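Ferritin (PDB 4IWK) probably oxidises ferrous iron with oxygen and stores it as ferric hydroxide inside a 24-subunit shell, keeping it soluble and non-toxic. Local coordinates at residues A[46-49]-A[50-54]. Sequence-based numbering, arbitrary orientation.
Sequences SAEE and REHGL. With FE (Fe (III) ion), chain G; FE (Fe (III) ion), chain I.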
ATOM      1  N   SER A  46      -4.328  36.078  25.753  1.00 17.70           N
ATOM      2  CA  SER A  46      -3.534  37.271  25.436  1.00 16.72           C
ATOM      3  C   SER A  46      -3.172  37.221  23.910  1.00 18.86           C
ATOM      4  O   SER A  46      -3.207  38.268  23.258  1.00 18.29           O
ATOM      5  CB  SER A  46      -2.222  37.195  26.237  1.00 16.07           C
ATOM      6  OG  SER A  46      -1.415  38.278  25.919  1.00 19.32           O
ATOM      7  N   ALA A  47      -2.843  36.039  23.392  1.00 18.93           N
ATOM      8  CA  ALA A  47      -2.477  35.981  21.962  1.00 18.73           C
ATOM      9  C   ALA A  47      -3.735  36.221  21.119  1.00 19.66           C
ATOM     10  O   ALA A  47      -3.611  36.886  20.061  1.00 20.81           O
ATOM     11  CB  ALA A  47      -1.915  34.568  21.654  1.00 19.17           C
ATOM     12  N   GLU A  48      -4.889  35.701  21.532  1.00 19.88           N
ATOM     13  CA  GLU A  48      -6.141  35.827  20.718  1.00 21.43           C
ATOM     14  C   GLU A  48      -6.518  37.308  20.673  1.00 20.90           C
ATOM     15  O   GLU A  48      -6.897  37.803  19.624  1.00 22.44           O
ATOM     16  CB  GLU A  48      -7.203  34.959  21.349  1.00 26.22           C
ATOM     17  CG  GLU A  48      -8.440  34.943  20.498  1.00 38.07           C
ATOM     18  CD  GLU A  48      -9.545  34.338  21.294  1.00 54.44           C
ATOM     19  OE1 GLU A  48      -9.564  33.064  21.399  1.00 52.16           O
ATOM     20  OE2 GLU A  48     -10.300  35.161  21.900  1.00 60.35           O
ATOM     21  N   GLU A  49      -6.427  38.032  21.798  1.00 16.65           N
ATOM     22  CA  GLU A  49      -6.828  39.469  21.717  1.00 17.73           C
ATOM     23  C   GLU A  49      -5.837  40.228  20.856  1.00 18.99           C
ATOM     24  O   GLU A  49      -6.268  41.166  20.132  1.00 18.96           O
ATOM     25  CB  GLU A  49      -6.739  40.082  23.138  1.00 16.92           C
ATOM     26  CG  GLU A  49      -7.711  39.482  24.118  1.00 18.38           C
ATOM     27  CD  GLU A  49      -9.123  39.905  23.852  1.00 26.03           C
ATOM     28  OE1 GLU A  49      -9.304  40.627  22.882  1.00 22.86           O
ATOM     29  OE2 GLU A  49      -9.964  39.723  24.724  1.00 26.27           O
ATOM     30  N   ARG A  50      -4.550  39.902  20.881  1.00 18.65           N
ATOM     31  CA  ARG A  50      -3.680  40.576  19.906  1.00 17.02           C
ATOM     32  C   ARG A  50      -4.106  40.231  18.465  1.00 18.94           C
ATOM     33  O   ARG A  50      -4.144  41.159  17.641  1.00 19.20           O
ATOM     34  CB  ARG A  50      -2.237  40.063  20.172  1.00 19.54           C
ATOM     35  CG  ARG A  50      -1.257  40.801  19.239  1.00 22.28           C
ATOM     36  CD  ARG A  50       0.179  40.529  19.709  1.00 25.74           C
ATOM     37  NE  ARG A  50       1.137  41.218  18.755  1.00 27.35           N
ATOM     38  CZ  ARG A  50       1.481  40.547  17.653  1.00 23.69           C
ATOM     39  NH1 ARG A  50       0.930  39.373  17.426  1.00 27.14           N
ATOM     40  NH2 ARG A  50       2.247  41.054  16.717  1.00 20.70           N
ATOM     41  N   GLU A  51      -4.466  38.957  18.182  1.00 18.07           N
ATOM     42  CA  GLU A  51      -5.037  38.682  16.825  1.00 20.24           C
ATOM     43  C   GLU A  51      -6.272  39.517  16.480  1.00 20.08           C
ATOM     44  O   GLU A  51      -6.334  39.990  15.310  1.00 20.40           O
ATOM     45  CB  GLU A  51      -5.345  37.181  16.630  1.00 23.40           C
ATOM     46  CG  GLU A  51      -4.110  36.305  16.721  1.00 26.86           C
ATOM     47  CD  GLU A  51      -3.092  36.642  15.615  1.00 37.28           C
ATOM     48  OE1 GLU A  51      -3.474  37.077  14.479  1.00 38.18           O
ATOM     49  OE2 GLU A  51      -1.883  36.605  15.883  1.00 33.26           O
ATOM     50  N   HIS A  52      -7.183  39.753  17.460  1.00 19.26           N
ATOM     51  CA  HIS A  52      -8.298  40.645  17.159  1.00 18.87           C
ATOM     52  C   HIS A  52      -7.802  42.025  16.749  1.00 19.64           C
ATOM     53  O   HIS A  52      -8.271  42.635  15.725  1.00 18.37           O
ATOM     54  CB  HIS A  52      -9.202  40.838  18.353  1.00 20.62           C
ATOM     55  CG  HIS A  52      -9.864  39.591  18.761  1.00 21.69           C
ATOM     56  ND1 HIS A  52     -10.505  39.437  19.977  1.00 26.03           N
ATOM     57  CD2 HIS A  52      -9.942  38.386  18.109  1.00 22.83           C
ATOM     58  CE1 HIS A  52     -10.943  38.192  20.066  1.00 26.83           C
ATOM     59  NE2 HIS A  52     -10.621  37.535  18.965  1.00 26.63           N
ATOM     60  N   GLY A  53      -6.858  42.582  17.530  1.00 17.30           N
ATOM     61  CA  GLY A  53      -6.391  43.948  17.205  1.00 15.86           C
ATOM     62  C   GLY A  53      -5.757  43.915  15.789  1.00 16.85           C
ATOM     63  O   GLY A  53      -5.931  44.875  15.044  1.00 18.29           O
ATOM     64  N   LEU A  54      -4.960  42.889  15.503  1.00 15.26           N
ATOM     65  CA  LEU A  54      -4.342  42.808  14.165  1.00 16.80           C
ATOM     66  C   LEU A  54      -5.383  42.740  13.045  1.00 17.20           C
ATOM     67  O   LEU A  54      -5.149  43.322  11.968  1.00 19.39           O
ATOM     68  CB  LEU A  54      -3.439  41.599  14.021  1.00 17.92           C
ATOM     69  CG  LEU A  54      -2.153  41.730  14.928  1.00 19.02           C
ATOM     70  CD1 LEU A  54      -1.369  40.399  14.879  1.00 21.36           C
ATOM     71  CD2 LEU A  54      -1.213  42.904  14.561  1.00 18.64           C
TER
HETATM   72 FE    FE G 201     -11.033  41.002  21.783  0.90 24.50          FE
HETATM   73 FE    FE I 203     -11.631  38.494  24.327  0.85 23.97          FE
HETATM   74  O   HOH W   1      -1.082  37.168  18.644  1.00 34.25           O
HETATM   75  O   HOH W   2     -12.788  41.840  21.086  1.00 28.28           O
HETATM   76  O   HOH W   3     -12.215  39.675  22.933  1.00 28.00           O
HETATM   77  O   HOH W   4     -10.651  37.071  23.735  1.00 34.45           O
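R50 opens the second half of this helical stretch by giving its backbone N-H to S46 O, one of four i to i+4 bonds that join the two segments beside a ferroxidase centre. Residues three or four apart share a helix face: E48, E49 and H52 thus gather their metal ligands on one side, while R50 and E51 lie on another. With CG anti to the backbone N (chi1 -176°) and an extended chain as far as NE, R50 runs away from the irons; its NH2 bonds S46 OG of a second subunit, reciprocally. A water in the guanidinium plane, at its edge, accepts from R50 NH1 at 3.2 Å and donates to A47 O and to E51 OE2, the latter at 2.9 Å. E51, bent at chi2, is thereby tied back to the turn before, and E51 N bonds A47 O at 2.9 Å. H52 projects on the iron side, opposite in direction to R50, its CG anti to the carbonyl carbon (chi1 -64°), and H52 ND1 binds one iron at 2.4 Å. E49 OE1 binds the same iron at 2.1 Å, its carboxylate almost perpendicular to the imidazole (81°), while E49 OE2 reaches the second, also at 2.1 Å. E49 thus bridges the pair, as does a water in the ring plane at the imidazole edge. E48 O lies over one ring face, offset toward its rim; E48 OE2, 3.6 Å from H52 CE1, is the same oxygen that binds a further iron. G53 N to E49 O, at 3.0 Å, is the last of the four bonds. All this belongs to helix 36-62 of the four-helix bundle: E16 of helix 3-32 completes the protein ligands of the first iron, E95 of helix 84-111 and E131 of helix 115-145 those of the second.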